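Local atomic coordinates of spike protein S1 (Bat coronavirus HKU9, PDB entry 5GYQ), a protein that probably attaches the virion to host cells by engaging a receptor, the present chain being the putative receptor-binding domain of its S1 subunit. Residues D15-P19 with D67-I71; P19-R24 with Y90-L94; S109-Y113 with F145-Y149. All blocks are in the same frame, centred on the assembly; numbering follows the deposited sequence.

Interaction 1: residues D15-P19 with D67-I71; sequences DPPQP and DVMRI
The loop after helix 10-14 is laid across the end of strand 63-71, the end-to-end directions of 15-19 and 68-70 lying 84° apart and the closest CA pair being Pro16 and Met69 at 4.7 Å. Asp15, with chi1 t, points its CB away from the strand, yet its carboxylate swings back to form a salt bridge, OD1 to Arg70 NH2 at 3.0 Å. Residues 16-18 then run extended, with polyproline-II-like phi/psi (-58/136, -69/162, -60/146). Pro16 places CB 3.4 Å from Met69 O and 4.2 Å from Val68 CG1, while its O accepts two bonds from one guanidinium, Arg70 NE at 2.8 Å and NH2 at 3.0 Å. Arg70 reaches this position with chi1 p, chi2 t and chi3 p, so that the three oxygens of Asp15, Pro16 and Pro17 lie at the edge of the guanidinium. Next, Pro17 O takes Arg70 N at 2.9 Å, with Met69 CA 3.4 Å away in a CA-H...O contact, and Pro17 CD meets Val68 CG1 at 4.1 Å. This happens at the edge of the antiparallel core sheet of the betacoronavirus receptor-binding domain: strand 23-27 pairs with Val68 through Arg23, and beyond it the proline loop takes over that edge. Gln18 (chi1 and chi2 both m) bonds through its amide to Ala114 N and Pro112 O, its OE1 passing 3.4 Å from Arg70 CD. Pro19 turns into a 3-10 conformation (-60/-28), setting CA 4.0 Å from Met69 CB and CD 3.8 Å from Arg70 CG.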
loop_
_atom_site.group_PDB
_atom_site.type_symbol
_atom_site.label_atom_id
_atom_site.label_comp_id
_atom_site.label_asym_id
_atom_site.label_seq_id
_atom_site.Cartn_x
_atom_site.Cartn_y
_atom_site.Cartn_z
ATOM N N ASP A 15 1.894 10.930 5.845
ATOM C CA ASP A 15 2.529 10.245 6.970
ATOM C C ASP A 15 2.131 8.771 7.030
ATOM O O ASP A 15 1.294 8.385 7.849
ATOM C CB ASP A 15 2.176 10.935 8.292
ATOM C CG ASP A 15 2.940 10.361 9.477
ATOM O OD1 ASP A 15 3.978 9.701 9.260
ATOM O OD2 ASP A 15 2.503 10.576 10.626
ATOM N N PRO A 16 2.737 7.941 6.165
ATOM C CA PRO A 16 2.424 6.511 6.080
ATOM C C PRO A 16 2.639 5.771 7.396
ATOM O O PRO A 16 3.655 5.976 8.060
ATOM C CB PRO A 16 3.395 6.003 5.009
ATOM C CG PRO A 16 3.707 7.207 4.187
ATOM C CD PRO A 16 3.739 8.342 5.164
ATOM N N PRO A 17 1.685 4.907 7.769
ATOM C CA PRO A 17 1.781 4.173 9.033
ATOM C C PRO A 17 2.906 3.146 9.013
ATOM O O PRO A 17 3.395 2.785 7.941
ATOM C CB PRO A 17 0.416 3.489 9.147
ATOM C CG PRO A 17 -0.063 3.358 7.743
ATOM C CD PRO A 17 0.487 4.537 6.993
ATOM N N GLN A 18 3.326 2.702 10.193
ATOM C CA GLN A 18 4.278 1.608 10.292
ATOM C C GLN A 18 3.658 0.381 9.635
ATOM O O GLN A 18 2.443 0.195 9.697
ATOM C CB GLN A 18 4.632 1.328 11.754
ATOM C CG GLN A 18 5.205 2.526 12.502
ATOM C CD GLN A 18 6.582 2.932 12.004
ATOM O OE1 GLN A 18 7.259 2.170 11.312
ATOM N NE2 GLN A 18 7.004 4.142 12.356
ATOM N N PRO A 19 4.486 -0.454 8.992
ATOM C CA PRO A 19 3.965 -1.619 8.268
ATOM C C PRO A 19 3.200 -2.590 9.162
ATOM O O PRO A 19 2.294 -3.271 8.677
ATOM C CB PRO A 19 5.227 -2.276 7.701
ATOM C CG PRO A 19 6.352 -1.735 8.507
ATOM C CD PRO A 19 5.950 -0.350 8.890
ATOM N N ASP A 67 -3.601 0.117 -0.124
ATOM C CA ASP A 67 -2.939 -0.213 1.132
ATOM C C ASP A 67 -1.727 0.680 1.321
ATOM O O ASP A 67 -0.853 0.733 0.469
ATOM C CB ASP A 67 -2.533 -1.684 1.163
ATOM C CG ASP A 67 -3.716 -2.609 0.992
ATOM O OD1 ASP A 67 -4.836 -2.215 1.371
ATOM O OD2 ASP A 67 -3.527 -3.731 0.479
ATOM N N VAL A 68 -1.670 1.383 2.440
ATOM C CA VAL A 68 -0.620 2.371 2.641
ATOM C C VAL A 68 0.208 2.068 3.884
ATOM O O VAL A 68 -0.335 1.737 4.953
ATOM C CB VAL A 68 -1.210 3.786 2.745
ATOM C CG1 VAL A 68 -0.111 4.812 2.952
ATOM C CG2 VAL A 68 -2.006 4.113 1.486
ATOM N N MET A 69 1.525 2.170 3.724
ATOM C CA MET A 69 2.453 1.957 4.831
ATOM C C MET A 69 3.817 2.526 4.483
ATOM O O MET A 69 3.999 3.083 3.407
ATOM C CB MET A 69 2.574 0.467 5.154
ATOM C CG MET A 69 3.303 -0.332 4.079
ATOM S SD MET A 69 2.555 -1.948 3.781
ATOM C CE MET A 69 1.128 -1.479 2.804
ATOM N N ARG A 70 4.777 2.382 5.388
ATOM C CA ARG A 70 6.152 2.749 5.088
ATOM C C ARG A 70 6.998 1.488 4.970
ATOM O O ARG A 70 6.631 0.438 5.499
ATOM C CB ARG A 70 6.715 3.692 6.155
ATOM C CG ARG A 70 6.734 3.139 7.569
ATOM C CD ARG A 70 7.216 4.202 8.544
ATOM N NE ARG A 70 6.403 5.413 8.452
ATOM C CZ ARG A 70 6.879 6.650 8.561
ATOM N NH1 ARG A 70 8.173 6.852 8.767
ATOM N NH2 ARG A 70 6.057 7.689 8.458
ATOM N N ILE A 71 8.127 1.590 4.277
ATOM C CA ILE A 71 8.923 0.408 3.951
ATOM C C ILE A 71 10.354 0.819 3.612
ATOM O O ILE A 71 10.560 1.827 2.943
ATOM C CB ILE A 71 8.273 -0.370 2.769
ATOM C CG1 ILE A 71 8.958 -1.713 2.523
ATOM C CG2 ILE A 71 8.249 0.475 1.496
ATOM C CD1 ILE A 71 8.232 -2.572 1.488
#

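Interaction 2: residues P19-R24 with Y90-L94; sequences PVVWRR and YNYAL
Two irregular pieces of chain meet here: the short 3-10 turn 19-20 leading toward strand 23-27, and residues 90-94, where Asn91 is the first to leave the helical conformation after helix 86-90. Val20 and Asn91 are the nearest CA pair, 4.8 Å apart. Asn91 adopts chi1 m, bringing OD1 to 3.3 Å from Val20 CA and 3.4 Å from Val20 CB; that oxygen is bonded to Ala116 N and its ND2 to Thr86 O, so the side chain is fixed from outside. One water joins the backbones, donating to Val20 O at 2.9 Å and to Asn91 O at 2.8 Å. An aromatic pair closes the core beside edge strand 23-27 of the receptor-binding domain's antiparallel sheet. Trp22, with chi1 p (61°) and chi2 -89°, presents its indole face to Tyr92, whose chi1 is t and chi2 91°. The Tyr92 edge enters that face in a T-shaped pair: the tyrosine and five-membered ring centroids are 4.7 Å apart, the planes at 85°, and Trp22 CD2 lies 3.3 Å from Tyr92 CD1. Tyr92 CB adds a CH-pi contact 4.3 Å from the same five-membered ring centroid, 24° off its normal. Among its neighbours, this buried pair packs against strand 63-71, where Asp67 takes both the Tyr92 hydroxyl and the Arg24 guanidinium; Phe87 of helix 86-90 and Val153 of strand 146-157 also touch Tyr92, while Arg126 makes a cation-pi contact with Trp22.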
loop_
_atom_site.group_PDB
_atom_site.type_symbol
_atom_site.label_atom_id
_atom_site.label_comp_id
_atom_site.label_asym_id
_atom_site.label_seq_id
_atom_site.Cartn_x
_atom_site.Cartn_y
_atom_site.Cartn_z
ATOM N N PRO A 19 4.486 -0.454 8.992
ATOM C CA PRO A 19 3.965 -1.619 8.268
ATOM C C PRO A 19 3.200 -2.590 9.162
ATOM O O PRO A 19 2.294 -3.271 8.677
ATOM C CB PRO A 19 5.227 -2.276 7.701
ATOM C CG PRO A 19 6.352 -1.735 8.507
ATOM C CD PRO A 19 5.950 -0.350 8.890
ATOM N N VAL A 20 3.543 -2.645 10.447
ATOM C CA VAL A 20 2.825 -3.520 11.367
ATOM C C VAL A 20 1.360 -3.077 11.493
ATOM O O VAL A 20 0.480 -3.897 11.752
ATOM C CB VAL A 20 3.505 -3.572 12.762
ATOM C CG1 VAL A 20 3.436 -2.222 13.467
ATOM C CG2 VAL A 20 2.881 -4.660 13.622
ATOM N N VAL A 21 1.092 -1.789 11.278
ATOM C CA VAL A 21 -0.286 -1.292 11.285
ATOM C C VAL A 21 -0.662 -0.598 9.973
ATOM O O VAL A 21 -1.215 0.503 9.984
ATOM C CB VAL A 21 -0.536 -0.314 12.458
ATOM C CG1 VAL A 21 -0.669 -1.079 13.755
ATOM C CG2 VAL A 21 0.581 0.724 12.556
ATOM N N TRP A 22 -0.367 -1.248 8.849
ATOM C CA TRP A 22 -0.696 -0.716 7.527
ATOM C C TRP A 22 -2.191 -0.443 7.394
ATOM O O TRP A 22 -3.009 -1.124 8.021
ATOM C CB TRP A 22 -0.247 -1.679 6.424
ATOM C CG TRP A 22 -0.893 -3.047 6.472
ATOM C CD1 TRP A 22 -0.448 -4.139 7.161
ATOM C CD2 TRP A 22 -2.082 -3.468 5.784
ATOM N NE1 TRP A 22 -1.286 -5.208 6.952
ATOM C CE2 TRP A 22 -2.297 -4.822 6.110
ATOM C CE3 TRP A 22 -2.982 -2.832 4.924
ATOM C CZ2 TRP A 22 -3.376 -5.550 5.613
ATOM C CZ3 TRP A 22 -4.056 -3.558 4.430
ATOM C CH2 TRP A 22 -4.242 -4.903 4.777
ATOM N N ARG A 23 -2.554 0.543 6.578
ATOM C CA ARG A 23 -3.966 0.920 6.483
ATOM C C ARG A 23 -4.578 0.649 5.115
ATOM O O ARG A 23 -3.934 0.822 4.089
ATOM C CB ARG A 23 -4.142 2.395 6.844
ATOM C CG ARG A 23 -4.281 2.638 8.338
ATOM C CD ARG A 23 -3.586 3.920 8.753
ATOM N NE ARG A 23 -4.436 4.777 9.574
ATOM C CZ ARG A 23 -3.980 5.783 10.311
ATOM N NH1 ARG A 23 -2.680 6.047 10.340
ATOM N NH2 ARG A 23 -4.819 6.519 11.028
ATOM N N ARG A 24 -5.838 0.227 5.114
ATOM C CA ARG A 24 -6.541 -0.087 3.876
ATOM C C ARG A 24 -7.680 0.888 3.609
ATOM O O ARG A 24 -8.409 1.268 4.522
ATOM C CB ARG A 24 -7.079 -1.521 3.920
ATOM C CG ARG A 24 -8.079 -1.857 2.817
ATOM C CD ARG A 24 -8.185 -3.360 2.620
ATOM N NE ARG A 24 -6.945 -3.912 2.079
ATOM C CZ ARG A 24 -6.728 -5.207 1.869
ATOM N NH1 ARG A 24 -7.667 -6.099 2.157
ATOM N NH2 ARG A 24 -5.566 -5.610 1.373
ATOM N N TYR A 90 5.462 -11.152 8.442
ATOM C CA TYR A 90 4.854 -10.746 9.708
ATOM C C TYR A 90 4.106 -9.410 9.696
ATOM O O TYR A 90 3.556 -9.010 10.719
ATOM C CB TYR A 90 5.930 -10.690 10.794
ATOM C CG TYR A 90 6.774 -11.943 10.900
ATOM C CD1 TYR A 90 6.233 -13.128 11.378
ATOM C CD2 TYR A 90 8.113 -11.935 10.530
ATOM C CE1 TYR A 90 7.000 -14.274 11.485
ATOM C CE2 TYR A 90 8.890 -13.073 10.629
ATOM C CZ TYR A 90 8.326 -14.242 11.109
ATOM O OH TYR A 90 9.090 -15.379 11.210
ATOM N N ASN A 91 4.067 -8.722 8.560
ATOM C CA ASN A 91 3.471 -7.384 8.538
ATOM C C ASN A 91 2.482 -7.140 7.404
ATOM O O ASN A 91 1.309 -6.863 7.652
ATOM C CB ASN A 91 4.577 -6.330 8.484
ATOM C CG ASN A 91 5.479 -6.378 9.698
ATOM O OD1 ASN A 91 5.265 -5.660 10.677
ATOM N ND2 ASN A 91 6.484 -7.245 9.652
ATOM N N TYR A 92 2.959 -7.224 6.165
ATOM C CA TYR A 92 2.092 -7.065 5.004
ATOM C C TYR A 92 2.536 -7.984 3.876
ATOM O O TYR A 92 3.709 -7.996 3.505
ATOM C CB TYR A 92 2.080 -5.614 4.516
ATOM C CG TYR A 92 1.150 -5.385 3.345
ATOM C CD1 TYR A 92 -0.167 -5.011 3.547
ATOM C CD2 TYR A 92 1.587 -5.561 2.035
ATOM C CE1 TYR A 92 -1.026 -4.812 2.482
ATOM C CE2 TYR A 92 0.736 -5.367 0.966
ATOM C CZ TYR A 92 -0.568 -4.991 1.195
ATOM O OH TYR A 92 -1.418 -4.793 0.130
ATOM N N ALA A 93 1.592 -8.739 3.321
ATOM C CA ALA A 93 1.895 -9.676 2.242
ATOM C C ALA A 93 0.937 -9.512 1.067
ATOM O O ALA A 93 -0.273 -9.382 1.254
ATOM C CB ALA A 93 1.850 -11.103 2.758
ATOM N N LEU A 94 1.487 -9.521 -0.143
ATOM C CA LEU A 94 0.673 -9.469 -1.353
ATOM C C LEU A 94 -0.238 -10.687 -1.452
ATOM O O LEU A 94 0.140 -11.784 -1.041
ATOM C CB LEU A 94 1.562 -9.382 -2.594
ATOM C CG LEU A 94 2.349 -8.087 -2.767
ATOM C CD1 LEU A 94 3.246 -8.181 -3.986
ATOM C CD2 LEU A 94 1.395 -6.911 -2.885
HETATM O O HOH W 1 0.561 -6.385 10.320
#

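Interaction 3: residues S109-Y113 with F145-Y149. With NAG (2-acetamido-2-deoxy-beta-D-glucopyranose), chain B.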
loop_
_atom_site.group_PDB
_atom_site.type_symbol
_atom_site.label_atom_id
_atom_site.label_comp_id
_atom_site.label_asym_id
_atom_site.label_seq_id
_atom_site.Cartn_x
_atom_site.Cartn_y
_atom_site.Cartn_z
ATOM N N SER A 109 12.827 10.550 4.902
ATOM C CA SER A 109 12.752 10.399 6.347
ATOM C C SER A 109 13.410 9.112 6.829
ATOM O O SER A 109 13.074 8.021 6.368
ATOM C CB SER A 109 11.291 10.432 6.802
ATOM O OG SER A 109 11.173 10.136 8.184
ATOM N N THR A 110 14.362 9.251 7.746
ATOM C CA THR A 110 14.893 8.106 8.475
ATOM C C THR A 110 14.359 8.174 9.900
ATOM O O THR A 110 14.645 9.116 10.637
ATOM C CB THR A 110 16.434 8.069 8.481
ATOM O OG1 THR A 110 16.923 8.593 9.720
ATOM C CG2 THR A 110 17.000 8.868 7.319
ATOM N N ALA A 111 13.576 7.171 10.280
ATOM C CA ALA A 111 12.795 7.251 11.511
ATOM C C ALA A 111 12.638 5.877 12.156
ATOM O O ALA A 111 13.098 4.878 11.590
ATOM C CB ALA A 111 11.428 7.871 11.213
ATOM N N PRO A 112 12.019 5.822 13.353
ATOM C CA PRO A 112 11.601 4.524 13.883
ATOM C C PRO A 112 10.835 3.710 12.847
ATOM O O PRO A 112 9.915 4.217 12.205
ATOM C CB PRO A 112 10.708 4.906 15.062
ATOM C CG PRO A 112 11.323 6.160 15.575
ATOM C CD PRO A 112 11.881 6.887 14.369
ATOM N N TYR A 113 11.240 2.458 12.688
ATOM C CA TYR A 113 10.687 1.580 11.674
ATOM C C TYR A 113 10.137 0.349 12.376
ATOM O O TYR A 113 10.889 -0.560 12.734
ATOM C CB TYR A 113 11.771 1.222 10.652
ATOM C CG TYR A 113 11.322 0.426 9.445
ATOM C CD1 TYR A 113 10.131 0.714 8.789
ATOM C CD2 TYR A 113 12.118 -0.592 8.938
ATOM C CE1 TYR A 113 9.735 -0.013 7.673
ATOM C CE2 TYR A 113 11.736 -1.316 7.828
ATOM C CZ TYR A 113 10.544 -1.026 7.200
ATOM O OH TYR A 113 10.169 -1.754 6.095
ATOM N N PHE A 145 17.062 3.160 13.494
ATOM C CA PHE A 145 16.082 3.812 12.642
ATOM C C PHE A 145 16.356 3.384 11.209
ATOM O O PHE A 145 17.463 2.946 10.890
ATOM C CB PHE A 145 16.145 5.339 12.769
ATOM C CG PHE A 145 15.680 5.867 14.104
ATOM C CD1 PHE A 145 15.712 7.229 14.367
ATOM C CD2 PHE A 145 15.217 5.010 15.091
ATOM C CE1 PHE A 145 15.291 7.725 15.587
ATOM C CE2 PHE A 145 14.796 5.499 16.314
ATOM C CZ PHE A 145 14.832 6.859 16.563
ATOM N N SER A 146 15.353 3.493 10.349
ATOM C CA SER A 146 15.553 3.175 8.943
ATOM C C SER A 146 15.185 4.351 8.064
ATOM O O SER A 146 14.218 5.062 8.346
ATOM C CB SER A 146 14.730 1.952 8.532
ATOM O OG SER A 146 15.531 0.785 8.487
ATOM N N TYR A 147 15.968 4.560 7.011
ATOM C CA TYR A 147 15.550 5.437 5.931
ATOM C C TYR A 147 14.388 4.749 5.237
ATOM O O TYR A 147 14.444 3.553 4.952
ATOM C CB TYR A 147 16.691 5.719 4.956
ATOM C CG TYR A 147 16.246 6.456 3.716
ATOM C CD1 TYR A 147 15.968 7.815 3.755
ATOM C CD2 TYR A 147 16.094 5.791 2.509
ATOM C CE1 TYR A 147 15.558 8.492 2.623
ATOM C CE2 TYR A 147 15.687 6.458 1.374
ATOM C CZ TYR A 147 15.419 7.807 1.436
ATOM O OH TYR A 147 15.010 8.478 0.306
ATOM N N VAL A 148 13.334 5.502 4.961
ATOM C CA VAL A 148 12.055 4.884 4.650
ATOM C C VAL A 148 11.344 5.518 3.455
ATOM O O VAL A 148 11.398 6.731 3.244
ATOM C CB VAL A 148 11.144 4.926 5.908
ATOM C CG1 VAL A 148 9.741 5.390 5.575
ATOM C CG2 VAL A 148 11.127 3.566 6.589
ATOM N N TYR A 149 10.700 4.667 2.663
ATOM C CA TYR A 149 9.852 5.102 1.569
ATOM C C TYR A 149 8.386 4.921 1.924
ATOM O O TYR A 149 8.033 4.063 2.735
ATOM C CB TYR A 149 10.165 4.322 0.291
ATOM C CG TYR A 149 11.601 4.427 -0.154
ATOM C CD1 TYR A 149 12.087 5.596 -0.722
ATOM C CD2 TYR A 149 12.472 3.355 -0.009
ATOM C CE1 TYR A 149 13.399 5.697 -1.130
ATOM C CE2 TYR A 149 13.787 3.447 -0.416
ATOM C CZ TYR A 149 14.246 4.621 -0.976
ATOM O OH TYR A 149 15.554 4.722 -1.386
HETATM C C1 NAG B . 15.355 -2.459 6.902
HETATM C C2 NAG B . 16.866 -2.496 6.913
HETATM C C3 NAG B . 17.343 -3.892 7.285
HETATM C C4 NAG B . 16.728 -4.325 8.614
HETATM C C5 NAG B . 15.214 -4.088 8.642
HETATM C C6 NAG B . 14.630 -4.243 10.027
HETATM C C7 NAG B . 17.968 -0.871 5.446
HETATM C C8 NAG B . 18.494 -0.595 4.070
HETATM N N2 NAG B . 17.420 -2.079 5.636
HETATM O O3 NAG B . 18.761 -3.867 7.371
HETATM O O4 NAG B . 16.900 -5.727 8.810
HETATM O O5 NAG B . 14.870 -2.765 8.198
HETATM O O6 NAG B . 13.217 -4.096 10.018
HETATM O O7 NAG B . 18.031 -0.041 6.349
#
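Phe145 opens the second segment with its ring laid against Pro112: the Pro112 CD atom stands 3.5 Å from the ring centroid and only 6° off the normal, a CH-pi contact over the face, and Pro112 CG comes within 3.6 Å of Phe145 CE2. Ser146 forms an antiparallel hydrogen-bonded pair with Ala111, Ser146 N to Ala111 O and Ala111 N to Ser146 O both measuring 2.9 Å. Its O also receives a CA-H...O contact from Thr110 CA at 3.1 Å. Ser146 CB lies 3.7 Å from Tyr113 CD2, and its OG is hydrogen-bonded to Asn72 ND2. Tyr147 faces Thr110 in a non-hydrogen-bonded pair, and on the sheet face these two share, Thr110 CG2 reaches the ring edge at Tyr147 CD1, 3.9 Å away. Val148 N donates to Ser109 O at 2.9 Å, while Val148 CG2 meets Tyr113 CD1 at 3.7 Å on the face shared with Ser146. The strand axes approach to 4.5 Å with directions 130° apart, a strongly twisted antiparallel pairing. Strands 100-111 and 146-157 are neighbours in the core sheet; the chain between them, which carries helix 130-139, corresponds to the insertion that forms the external subdomain in related domains, where it probably faces the receptor. The nearby NAG is consistent with an N-linked glycan on Asn72, and Tyr113 and Ser146 flank it, Tyr113 CE2 lying 3.5 Å from NAG O5. Backbone bonds thus set the pairing, His75 and Asn72 engage the Tyr113 and Ser146 hydroxyls, and the Tyr113 ring edge lies beside the sugar, a mainly van der Waals contact.

How the interactions relate
Interactions 1 and 2 are buried, with centres 8 Å apart, whereas interaction 3 lies about 17 Å from the chain centre and is only partly buried. Interactions 1 and 2 share Pro19, and Asp67 couples them, OD1 to Arg24 NE at 2.8 Å. Interaction 1 meets interaction 3 through Ile71 O and Tyr149 N at 2.9 Å, since strands 63-71 and 146-157 adjoin, and through Gln18 NE2 and Pro112 O, also 2.9 Å. Strand 23-27 of interaction 2 neighbours strand 63-71, so all three reach one core sheet. Their chemistry differs: arginine bonds to loop oxygens in interaction 1, a T-shaped aromatic pair and a bridging water in interaction 2, strand pairing beside the glycan in interaction 3.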